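Local coordinates for protein reducing-end xylose-releasing exo-oligoxylanase Rex8A (Paenibacillus barcinonensis, PDB 6SUD) that hydrolyses xylooligosaccharides from their reducing ends, releasing xylose, and so takes part in the breakdown of xylan, at residues Tyr14-Phe18 and Leu373-Val379; Leu32-Trp36 and Met78-Lys84; Phe88-Asn93 and Pro150-Gln156; Gly104-Tyr109 and Ala163-Gln167. The protein carries 1 engineered substitution. All blocks are in the same frame, centred on the assembly; numbering follows the deposited sequence.

Contact 1: Tyr14-Phe18 and Leu373-Val379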
# COMPACT_ATOMS: atom_id res chain seq x y z
N TYR A 14 -6.18 15.86 -10.62
CA TYR A 14 -5.39 14.60 -10.65
C TYR A 14 -4.90 14.33 -12.06
O TYR A 14 -5.71 14.37 -12.99
CB TYR A 14 -6.25 13.44 -10.11
CG TYR A 14 -6.51 13.60 -8.64
CD1 TYR A 14 -7.57 14.36 -8.16
CD2 TYR A 14 -5.63 13.07 -7.71
CE1 TYR A 14 -7.78 14.53 -6.81
CE2 TYR A 14 -5.83 13.23 -6.35
CZ TYR A 14 -6.91 13.96 -5.90
OH TYR A 14 -7.06 14.12 -4.56
N ALA A 15 -3.59 14.08 -12.22
CA ALA A 15 -2.99 13.68 -13.51
C ALA A 15 -3.67 12.40 -13.99
O ALA A 15 -3.75 11.43 -13.21
CB ALA A 15 -1.50 13.47 -13.40
N ASN A 16 -4.10 12.40 -15.25
CA ASN A 16 -4.63 11.19 -15.92
C ASN A 16 -3.57 10.83 -16.96
O ASN A 16 -3.60 11.43 -18.05
CB ASN A 16 -6.03 11.42 -16.48
CG ASN A 16 -6.61 10.21 -17.20
OD1 ASN A 16 -5.89 9.28 -17.56
ND2 ASN A 16 -7.91 10.23 -17.44
N LEU A 17 -2.64 9.96 -16.59
CA LEU A 17 -1.48 9.65 -17.46
C LEU A 17 -1.93 8.80 -18.63
O LEU A 17 -1.26 8.87 -19.66
CB LEU A 17 -0.38 8.96 -16.65
CG LEU A 17 0.25 9.87 -15.60
CD1 LEU A 17 1.54 9.29 -15.08
CD2 LEU A 17 0.50 11.24 -16.20
N PHE A 18 -3.01 8.01 -18.49
CA PHE A 18 -3.56 7.24 -19.64
C PHE A 18 -4.03 8.25 -20.70
O PHE A 18 -3.72 8.06 -21.88
CB PHE A 18 -4.67 6.28 -19.21
CG PHE A 18 -4.21 5.07 -18.42
CD1 PHE A 18 -3.09 4.34 -18.79
CD2 PHE A 18 -4.95 4.61 -17.34
CE1 PHE A 18 -2.70 3.21 -18.08
CE2 PHE A 18 -4.56 3.49 -16.62
CZ PHE A 18 -3.44 2.79 -16.99
N LEU A 373 -2.99 5.77 -12.53
CA LEU A 373 -2.64 6.25 -13.89
C LEU A 373 -3.88 6.82 -14.58
O LEU A 373 -3.71 7.64 -15.51
CB LEU A 373 -2.00 5.10 -14.69
CG LEU A 373 -0.60 4.67 -14.25
CD1 LEU A 373 -0.05 3.61 -15.19
CD2 LEU A 373 0.37 5.84 -14.19
N SER A 374 -5.08 6.48 -14.11
CA SER A 374 -6.36 6.99 -14.66
C SER A 374 -6.80 8.26 -13.91
O SER A 374 -7.81 8.86 -14.30
CB SER A 374 -7.43 5.92 -14.68
OG SER A 374 -7.80 5.53 -13.37
N GLY A 375 -6.05 8.66 -12.87
CA GLY A 375 -6.33 9.85 -12.05
C GLY A 375 -7.46 9.61 -11.06
O GLY A 375 -8.15 10.59 -10.71
N ASN A 376 -7.61 8.38 -10.57
CA ASN A 376 -8.74 7.97 -9.69
C ASN A 376 -8.22 7.51 -8.31
O ASN A 376 -9.02 6.97 -7.53
CB ASN A 376 -9.59 6.91 -10.37
CG ASN A 376 -10.38 7.52 -11.51
OD1 ASN A 376 -11.12 8.49 -11.28
ND2 ASN A 376 -10.22 7.02 -12.72
N TYR A 377 -6.94 7.69 -8.00
CA TYR A 377 -6.42 7.40 -6.63
C TYR A 377 -6.36 8.74 -5.91
O TYR A 377 -5.33 9.44 -6.06
CB TYR A 377 -5.06 6.70 -6.68
CG TYR A 377 -4.71 5.85 -5.48
CD1 TYR A 377 -5.24 6.08 -4.22
CD2 TYR A 377 -3.75 4.85 -5.60
CE1 TYR A 377 -4.87 5.32 -3.13
CE2 TYR A 377 -3.36 4.09 -4.51
CZ TYR A 377 -3.93 4.32 -3.27
OH TYR A 377 -3.56 3.57 -2.19
N ARG A 378 -7.44 9.10 -5.23
CA ARG A 378 -7.68 10.50 -4.78
C ARG A 378 -7.77 10.61 -3.26
O ARG A 378 -8.07 9.63 -2.56
CB ARG A 378 -8.96 11.05 -5.40
CG ARG A 378 -8.98 10.94 -6.92
CD ARG A 378 -10.20 11.57 -7.54
NE ARG A 378 -10.05 11.60 -8.98
CZ ARG A 378 -10.85 12.27 -9.81
NH1 ARG A 378 -11.87 12.96 -9.33
NH2 ARG A 378 -10.64 12.21 -11.11
N VAL A 379 -7.52 11.82 -2.80
CA VAL A 379 -7.82 12.22 -1.40
C VAL A 379 -9.31 12.51 -1.34
O VAL A 379 -9.74 13.38 -2.11
CB VAL A 379 -7.01 13.47 -1.00
CG1 VAL A 379 -7.34 13.92 0.41
CG2 VAL A 379 -5.53 13.26 -1.18
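Tyr14 lays its ring along the chain that follows helix 359-373. Its OH accepts a hydrogen bond from the backbone N of Val379 (OH to N 2.9 Å). Arg378 covers one face of the ring: its CG sits 3.7 Å from the ring centroid, almost on the ring normal, a CH-pi contact. The same arginine turns back on its own segment, with NE 2.8 Å and NH2 3.0 Å from Gly375 O, both hydrogen bonds. Ala15 passes close to Gly375, its O 3.2 Å from Gly375 CA. A side chain on Gly375 would collide with that oxygen. Gly375 also has a positive phi, as the residue that ends helix 359-373 in a Schellman motif. Asn16 is the N-cap of helix 17-20, and its OD1 caps Gln19 N. Leu17 N gives a weak hydrogen bond to Leu373 O (2.8 Å), while Leu17 CD1 packs on Leu373 CD2 at 3.8 Å. Phe18 N makes the better-aligned bond to Leu373 O (3.1 Å). Leu373 CB lies over the face of the Phe18 ring, 3.7 Å from its centroid, and Trp349 meets that ring edge-to-face. Two of the three hydrogen bonds across the contact, one of them weak, thus run from backbone to backbone. The third joins backbone to the Tyr14 hydroxyl, so the polar part of the join depends little on side-chain identity apart from Tyr14.

Contact 2: Leu32-Trp36 and Met78-Lys84. With EDO (1,2-ethanediol), chain C; EDO (1,2-ethanediol), chain H.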
# COMPACT_ATOMS: atom_id res chain seq x y z
N LEU A 32 -10.97 0.61 -16.21
CA LEU A 32 -10.88 0.66 -14.74
C LEU A 32 -12.05 -0.15 -14.17
O LEU A 32 -11.82 -1.02 -13.32
CB LEU A 32 -10.91 2.11 -14.24
CG LEU A 32 -10.90 2.21 -12.71
CD1 LEU A 32 -9.70 1.48 -12.14
CD2 LEU A 32 -10.93 3.64 -12.24
N GLU A 33 -13.25 0.10 -14.69
CA GLU A 33 -14.46 -0.62 -14.24
C GLU A 33 -14.27 -2.13 -14.46
O GLU A 33 -14.66 -2.88 -13.57
CB GLU A 33 -15.69 -0.06 -14.93
CG GLU A 33 -16.83 -1.05 -15.02
CD GLU A 33 -17.43 -1.41 -13.67
OE1 GLU A 33 -18.40 -2.19 -13.64
OE2 GLU A 33 -16.93 -0.91 -12.66
N GLN A 34 -13.71 -2.54 -15.60
CA GLN A 34 -13.54 -3.99 -15.91
C GLN A 34 -12.46 -4.59 -15.01
O GLN A 34 -12.58 -5.79 -14.66
CB GLN A 34 -13.18 -4.25 -17.37
CG GLN A 34 -13.34 -5.73 -17.71
CD GLN A 34 -14.63 -6.31 -17.16
OE1 GLN A 34 -14.61 -7.19 -16.30
NE2 GLN A 34 -15.76 -5.80 -17.62
N THR A 35 -11.45 -3.81 -14.61
CA THR A 35 -10.41 -4.36 -13.70
C THR A 35 -11.09 -4.68 -12.37
O THR A 35 -10.89 -5.79 -11.83
CB THR A 35 -9.23 -3.41 -13.53
OG1 THR A 35 -8.71 -3.10 -14.83
CG2 THR A 35 -8.17 -4.00 -12.63
N TRP A 36 -11.89 -3.73 -11.87
CA TRP A 36 -12.70 -3.92 -10.64
C TRP A 36 -13.52 -5.21 -10.75
O TRP A 36 -13.45 -6.03 -9.84
CB TRP A 36 -13.61 -2.73 -10.38
CG TRP A 36 -14.61 -3.04 -9.30
CD1 TRP A 36 -15.86 -3.56 -9.50
CD2 TRP A 36 -14.44 -2.96 -7.87
NE1 TRP A 36 -16.48 -3.79 -8.30
CE2 TRP A 36 -15.63 -3.45 -7.29
CE3 TRP A 36 -13.40 -2.56 -7.02
CZ2 TRP A 36 -15.82 -3.51 -5.91
CZ3 TRP A 36 -13.60 -2.61 -5.66
CH2 TRP A 36 -14.79 -3.07 -5.11
N MET A 78 -9.32 -0.05 -2.20
CA MET A 78 -9.83 -0.15 -3.59
C MET A 78 -11.33 0.18 -3.57
O MET A 78 -11.77 0.98 -4.42
CB MET A 78 -9.63 -1.55 -4.17
CG MET A 78 -8.18 -2.01 -4.18
SD MET A 78 -8.11 -3.75 -4.70
CE MET A 78 -6.38 -4.13 -4.45
N ALA A 79 -12.06 -0.37 -2.60
CA ALA A 79 -13.55 -0.24 -2.51
C ALA A 79 -13.90 1.24 -2.38
O ALA A 79 -14.84 1.68 -3.09
CB ALA A 79 -14.18 -1.05 -1.41
N VAL A 80 -13.21 1.97 -1.51
CA VAL A 80 -13.61 3.37 -1.21
C VAL A 80 -13.19 4.25 -2.39
O VAL A 80 -14.02 5.09 -2.80
CB VAL A 80 -13.14 3.88 0.17
CG1 VAL A 80 -11.63 4.00 0.33
CG2 VAL A 80 -13.83 5.18 0.49
N GLN A 81 -12.04 3.99 -3.03
CA GLN A 81 -11.60 4.73 -4.25
C GLN A 81 -12.58 4.48 -5.41
O GLN A 81 -12.79 5.40 -6.21
CB GLN A 81 -10.17 4.34 -4.63
CG GLN A 81 -9.13 4.80 -3.61
CD GLN A 81 -8.95 6.30 -3.58
OE1 GLN A 81 -9.30 7.01 -4.52
NE2 GLN A 81 -8.37 6.79 -2.50
N MET A 82 -13.23 3.32 -5.45
CA MET A 82 -14.17 2.96 -6.54
C MET A 82 -15.62 3.24 -6.12
O MET A 82 -16.52 2.94 -6.92
CB MET A 82 -14.03 1.48 -6.92
CG MET A 82 -12.73 1.10 -7.61
SD MET A 82 -12.65 1.84 -9.27
CE MET A 82 -14.03 1.03 -10.06
N ASP A 83 -15.84 3.84 -4.95
CA ASP A 83 -17.18 4.19 -4.42
C ASP A 83 -18.02 2.90 -4.31
O ASP A 83 -19.20 2.89 -4.78
CB ASP A 83 -17.84 5.27 -5.28
CG ASP A 83 -19.08 5.88 -4.67
OD1 ASP A 83 -19.28 5.72 -3.46
OD2 ASP A 83 -19.85 6.53 -5.42
N LYS A 84 -17.45 1.86 -3.70
CA LYS A 84 -18.10 0.52 -3.60
C LYS A 84 -18.33 0.19 -2.12
O LYS A 84 -17.60 -0.63 -1.54
CB LYS A 84 -17.29 -0.54 -4.34
CG LYS A 84 -17.10 -0.24 -5.82
CD LYS A 84 -18.26 -0.64 -6.68
CE LYS A 84 -17.94 -0.58 -8.16
NZ LYS A 84 -19.12 -0.88 -9.00
C1 EDO C . -20.67 -3.36 -6.58
O1 EDO C . -21.15 -4.69 -6.45
C2 EDO C . -19.35 -3.42 -7.11
O2 EDO C . -19.33 -4.16 -8.31
C1 EDO H . -21.59 -0.55 -3.47
O1 EDO H . -21.36 -1.69 -4.28
C2 EDO H . -21.32 0.71 -4.19
O2 EDO H . -21.88 1.87 -3.62
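Apolar packing makes up most of this contact. Trp36, on helix 25-41, lays its indole against the end of helix 69-81. Its CE3 lies 3.8 Å from Met82 CG, and its CZ3 is 3.9 Å from Ala79 CA. One turn earlier, Leu32 CD2 reaches Met82 SD at 3.9 Å. Lys84 covers one face of the indole. Lys84 CE is 3.8 Å from the centroid of the five-membered ring of Trp36, a CH-pi contact, and Lys84 NZ adds an off-centre cation-pi interaction with the same ring. Opposite charges are also near: Glu33 OE2 is 4.3 Å from Lys84 NZ, beyond a salt bridge, and Glu33 OE1 is hydrogen-bonded to Asn37. Trp36 NE1 donates to O2 of a 1,2-ethanediol (2.9 Å), probably from the crystallisation liquor. Asp83 has a positive phi and ends helix 69-81 in a Schellman motif, so the chain turns and brings Lys84 back over Trp36. Helix 85-99 starts next and touches Trp36 through Glu87, while Phe367 of helix 359-373 packs on Met78 and Met82.

Contact 3: Phe88-Asn93 and Pro150-Gln156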
# COMPACT_ATOMS: atom_id res chain seq x y z
N PHE A 88 -16.81 -2.65 0.67
CA PHE A 88 -15.99 -2.01 1.73
C PHE A 88 -16.47 -2.53 3.09
O PHE A 88 -15.63 -2.99 3.90
CB PHE A 88 -16.12 -0.49 1.68
CG PHE A 88 -15.30 0.24 2.71
CD1 PHE A 88 -15.72 0.33 4.02
CD2 PHE A 88 -14.10 0.83 2.35
CE1 PHE A 88 -14.97 1.03 4.96
CE2 PHE A 88 -13.33 1.51 3.29
CZ PHE A 88 -13.76 1.59 4.59
N ASP A 89 -17.78 -2.40 3.31
CA ASP A 89 -18.47 -2.76 4.57
C ASP A 89 -18.32 -4.26 4.85
O ASP A 89 -18.14 -4.62 6.03
CB ASP A 89 -19.93 -2.29 4.51
CG ASP A 89 -20.08 -0.80 4.78
OD1 ASP A 89 -19.11 -0.17 5.23
OD2 ASP A 89 -21.18 -0.26 4.52
N ARG A 90 -18.44 -5.12 3.84
CA ARG A 90 -18.22 -6.58 4.00
C ARG A 90 -16.78 -6.86 4.44
O ARG A 90 -16.60 -7.66 5.39
CB ARG A 90 -18.52 -7.35 2.72
CG ARG A 90 -20.00 -7.60 2.45
CD ARG A 90 -20.13 -8.41 1.17
NE ARG A 90 -21.51 -8.85 0.89
CZ ARG A 90 -22.06 -9.97 1.34
NH1 ARG A 90 -21.39 -10.80 2.12
NH2 ARG A 90 -23.32 -10.25 1.01
N LEU A 91 -15.79 -6.25 3.79
CA LEU A 91 -14.36 -6.46 4.15
C LEU A 91 -14.10 -5.93 5.57
O LEU A 91 -13.49 -6.65 6.37
CB LEU A 91 -13.45 -5.74 3.15
CG LEU A 91 -13.39 -6.39 1.77
CD1 LEU A 91 -12.75 -5.47 0.74
CD2 LEU A 91 -12.67 -7.71 1.84
N TRP A 92 -14.55 -4.72 5.86
CA TRP A 92 -14.33 -4.10 7.20
C TRP A 92 -14.95 -4.99 8.28
O TRP A 92 -14.30 -5.21 9.34
CB TRP A 92 -14.84 -2.66 7.26
CG TRP A 92 -14.74 -2.07 8.63
CD1 TRP A 92 -15.76 -1.52 9.36
CD2 TRP A 92 -13.58 -2.03 9.48
NE1 TRP A 92 -15.30 -1.11 10.58
CE2 TRP A 92 -13.97 -1.42 10.69
CE3 TRP A 92 -12.25 -2.45 9.33
CZ2 TRP A 92 -13.08 -1.20 11.74
CZ3 TRP A 92 -11.37 -2.24 10.37
CH2 TRP A 92 -11.78 -1.62 11.56
N ASN A 93 -16.17 -5.47 8.05
CA ASN A 93 -16.90 -6.29 9.05
C ASN A 93 -16.09 -7.56 9.33
O ASN A 93 -15.95 -7.91 10.52
CB ASN A 93 -18.33 -6.59 8.60
CG ASN A 93 -19.19 -7.07 9.75
OD1 ASN A 93 -18.88 -6.83 10.92
ND2 ASN A 93 -20.28 -7.74 9.41
N PRO A 150 -20.17 -1.34 13.83
CA PRO A 150 -18.77 -0.96 13.60
C PRO A 150 -18.51 -0.01 12.42
O PRO A 150 -17.36 0.24 12.09
CB PRO A 150 -18.12 -2.32 13.32
CG PRO A 150 -19.20 -3.13 12.63
CD PRO A 150 -20.53 -2.56 13.09
N TYR A 151 -19.57 0.53 11.80
CA TYR A 151 -19.42 1.36 10.57
C TYR A 151 -19.34 2.85 10.95
O TYR A 151 -19.58 3.68 10.07
CB TYR A 151 -20.53 1.01 9.58
CG TYR A 151 -20.66 -0.47 9.32
CD1 TYR A 151 -19.85 -1.13 8.41
CD2 TYR A 151 -21.59 -1.24 10.00
CE1 TYR A 151 -19.96 -2.50 8.20
CE2 TYR A 151 -21.73 -2.60 9.79
CZ TYR A 151 -20.91 -3.24 8.88
OH TYR A 151 -21.02 -4.59 8.67
N ASP A 152 -18.99 3.15 12.21
CA ASP A 152 -18.60 4.51 12.66
C ASP A 152 -17.14 4.73 12.25
O ASP A 152 -16.26 4.77 13.12
CB ASP A 152 -18.82 4.68 14.17
CG ASP A 152 -18.16 3.64 15.06
OD1 ASP A 152 -18.14 2.48 14.67
OD2 ASP A 152 -17.68 4.01 16.16
N TYR A 153 -16.91 4.91 10.94
CA TYR A 153 -15.58 4.80 10.27
C TYR A 153 -14.54 5.73 10.90
O TYR A 153 -13.41 5.26 11.18
CB TYR A 153 -15.71 5.13 8.78
CG TYR A 153 -16.76 4.34 8.05
CD1 TYR A 153 -16.67 2.97 7.92
CD2 TYR A 153 -17.83 4.99 7.46
CE1 TYR A 153 -17.63 2.25 7.23
CE2 TYR A 153 -18.79 4.28 6.75
CZ TYR A 153 -18.69 2.91 6.64
OH TYR A 153 -19.64 2.20 5.94
N GLN A 154 -14.88 7.01 11.12
CA GLN A 154 -13.89 8.01 11.63
C GLN A 154 -13.40 7.56 13.01
O GLN A 154 -12.17 7.56 13.21
CB GLN A 154 -14.47 9.42 11.72
CG GLN A 154 -13.42 10.48 12.02
CD GLN A 154 -14.04 11.83 12.31
OE1 GLN A 154 -14.04 12.73 11.48
NE2 GLN A 154 -14.60 11.98 13.51
N ALA A 155 -14.30 7.19 13.92
CA ALA A 155 -13.92 6.77 15.30
C ALA A 155 -13.11 5.47 15.24
O ALA A 155 -12.17 5.30 16.05
CB ALA A 155 -15.13 6.66 16.18
N GLN A 156 -13.45 4.57 14.31
CA GLN A 156 -12.71 3.30 14.09
C GLN A 156 -11.28 3.62 13.64
O GLN A 156 -10.36 3.05 14.20
CB GLN A 156 -13.44 2.39 13.09
CG GLN A 156 -14.79 1.85 13.58
CD GLN A 156 -14.69 0.93 14.77
OE1 GLN A 156 -13.68 0.27 15.01
NE2 GLN A 156 -15.77 0.86 15.54
O HOH W 1 -21.39 -5.32 6.33
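This is a contact between two helices of the helical glycosyl hydrolase family 8 fold, away from the xylose pockets. Helix 85-99 meets the loop leading into helix 153-170 and its first turn. Tyr153 OH donates a short hydrogen bond to Asp89 OD1 (2.5 Å). Lys85 holds the other carboxylate oxygen of Asp89 in a salt bridge and also bonds to Tyr153 OH. Trp92 NE1 donates to Pro150 O (2.9 Å), and the edge of the same indole meets Gln156, with CZ2 3.6 Å from OE1. The peptide bond before Pro150 is cis. Phe88 points its ring edge at the face of Tyr153 in an offset edge-to-face pair, with centroids 5.6 Å apart and planes at 89°. Water 1 lies 2.5 Å from Tyr151 OH and gives a weak bond to Asp89 O (3.3 Å). Leu137 of helix 127-144 packs on both Trp92 and Tyr153. Such packing of helices, with aromatic side chains between them, fits the (alpha/alpha)6 barrel of glycosyl hydrolase family 8.

Contact 4: Gly104-Tyr109 and Ala163-Gln167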
# COMPACT_ATOMS: atom_id res chain seq x y z
N GLY A 104 -5.27 -7.31 25.46
CA GLY A 104 -3.90 -7.82 25.55
C GLY A 104 -2.92 -6.90 24.87
O GLY A 104 -3.29 -5.75 24.58
N ARG A 105 -1.71 -7.39 24.60
CA ARG A 105 -0.57 -6.54 24.16
C ARG A 105 -0.85 -5.96 22.77
O ARG A 105 -0.22 -4.93 22.45
CB ARG A 105 0.76 -7.31 24.19
CG ARG A 105 0.90 -8.43 23.18
CD ARG A 105 2.35 -8.90 23.08
NE ARG A 105 2.89 -9.25 24.39
CZ ARG A 105 3.80 -8.55 25.08
NH1 ARG A 105 4.33 -7.43 24.59
NH2 ARG A 105 4.18 -8.97 26.27
N TYR A 106 -1.77 -6.55 21.99
CA TYR A 106 -2.07 -6.13 20.59
C TYR A 106 -3.48 -5.52 20.48
O TYR A 106 -4.01 -5.40 19.36
CB TYR A 106 -1.92 -7.32 19.64
CG TYR A 106 -0.55 -7.95 19.58
CD1 TYR A 106 0.59 -7.18 19.46
CD2 TYR A 106 -0.40 -9.33 19.61
CE1 TYR A 106 1.85 -7.75 19.41
CE2 TYR A 106 0.85 -9.92 19.55
CZ TYR A 106 1.98 -9.13 19.45
OH TYR A 106 3.22 -9.71 19.39
N LYS A 107 -4.07 -5.10 21.60
CA LYS A 107 -5.44 -4.52 21.65
C LYS A 107 -5.60 -3.46 20.55
O LYS A 107 -4.78 -2.53 20.50
CB LYS A 107 -5.67 -3.87 23.02
CG LYS A 107 -7.09 -3.36 23.26
CD LYS A 107 -7.33 -2.94 24.70
CE LYS A 107 -6.82 -1.54 25.00
NZ LYS A 107 -7.78 -0.50 24.54
N ASP A 108 -6.63 -3.61 19.70
CA ASP A 108 -7.04 -2.63 18.65
C ASP A 108 -6.19 -2.82 17.39
O ASP A 108 -6.60 -2.29 16.34
CB ASP A 108 -7.00 -1.18 19.15
CG ASP A 108 -7.88 -0.92 20.36
OD1 ASP A 108 -8.83 -1.69 20.58
OD2 ASP A 108 -7.62 0.08 21.07
N TYR A 109 -5.06 -3.52 17.47
CA TYR A 109 -4.32 -4.02 16.27
C TYR A 109 -5.08 -5.20 15.65
O TYR A 109 -6.02 -5.76 16.27
CB TYR A 109 -2.90 -4.47 16.63
CG TYR A 109 -1.94 -3.42 17.12
CD1 TYR A 109 -2.11 -2.07 16.87
CD2 TYR A 109 -0.78 -3.80 17.78
CE1 TYR A 109 -1.18 -1.13 17.29
CE2 TYR A 109 0.15 -2.88 18.22
CZ TYR A 109 -0.04 -1.54 17.96
OH TYR A 109 0.89 -0.63 18.38
N ALA A 163 -3.88 3.38 19.09
CA ALA A 163 -3.11 2.19 19.51
C ALA A 163 -1.73 2.23 18.83
O ALA A 163 -0.72 1.97 19.50
CB ALA A 163 -3.88 0.94 19.20
N CYS A 164 -1.67 2.62 17.55
CA CYS A 164 -0.41 2.70 16.77
C CYS A 164 0.63 3.55 17.49
O CYS A 164 1.82 3.22 17.42
CB CYS A 164 -0.66 3.29 15.39
SG CYS A 164 -1.47 2.13 14.27
N LEU A 165 0.22 4.64 18.15
CA LEU A 165 1.18 5.55 18.82
C LEU A 165 1.27 5.27 20.32
O LEU A 165 2.35 5.56 20.87
CB LEU A 165 0.78 7.00 18.56
CG LEU A 165 0.76 7.43 17.10
CD1 LEU A 165 0.63 8.95 17.01
CD2 LEU A 165 2.01 6.95 16.36
N HIS A 166 0.23 4.73 20.95
CA HIS A 166 0.10 4.73 22.43
C HIS A 166 -0.04 3.33 23.02
O HIS A 166 -0.30 3.25 24.24
CB HIS A 166 -1.09 5.60 22.83
CG HIS A 166 -0.95 7.02 22.39
ND1 HIS A 166 0.00 7.87 22.92
CD2 HIS A 166 -1.64 7.73 21.47
CE1 HIS A 166 -0.11 9.05 22.35
NE2 HIS A 166 -1.11 8.99 21.46
N GLN A 167 0.13 2.27 22.22
CA GLN A 167 0.03 0.87 22.71
C GLN A 167 0.96 0.66 23.92
O GLN A 167 0.54 -0.06 24.84
CB GLN A 167 0.34 -0.14 21.60
CG GLN A 167 0.04 -1.58 21.96
CD GLN A 167 -1.44 -1.87 22.03
OE1 GLN A 167 -2.07 -1.73 23.09
NE2 GLN A 167 -2.01 -2.31 20.92
O HOH W 2 -4.65 -0.21 22.53
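Ala163 turns its CB toward the loop between helix 85-99 and strand 113-114. The methyl group lies 3.8 Å from both Lys107 O and Asp108 CB, and 3.9 Å from Tyr109 CE1. Its small size lets the loop come close to helix 153-170: the CA atoms of Ala163 and Asp108 are 6.3 Å apart. Cys164 meets the loop mainly through its backbone. Its N sits at the edge of the Tyr109 ring, 3.8 Å from CE1. The side chain points away and touches Trp177 and Glu130. Gln167, one turn on from Ala163, makes the main polar link. Its NE2 donates to Lys107 O (2.8 Å), and that nitrogen also lies over one face of the Tyr109 ring. Gln167 CB approaches Tyr109 OH at 3.3 Å; this hydroxyl is hydrogen-bonded to Asp174 O. Water 2 donates to Gln167 OE1 (3.0 Å) and to Lys107 O (3.1 Å), though more acceptors surround it than it has protons.

The loop holds its shape through a type I turn from Gly104 to Lys107 and a type II turn from Tyr106 to Tyr109, with Asp108 at positive phi. Lys107 O, in the second turn, faces the helix. The glutamine amide recognises a backbone carbonyl, so the link depends on the backbone of the loop and not on the Lys107 amine, which forms a salt bridge with Asp108.

Overall arrangement
From the N terminus, contact 1 opens first and closes last, joining residues 14-18 to the tail after helix 359-373. The other three contacts lie within its span. Contact 2 closes first, bringing helix 25-41 against the end of helix 69-81. It touches contact 1, where Gln81 NE2 probably bonds to Arg378 O (2.9 Å). Contact 3 opens next on helix 85-99 and touches contact 2 through Phe88, which packs on Ala79 and Val80. Contact 4 opens before contact 3 closes, so these two cross, and both use helix 153-170. Contacts 1 and 4 lie on opposite sides of the chain's centre, their centres about 34 Å apart.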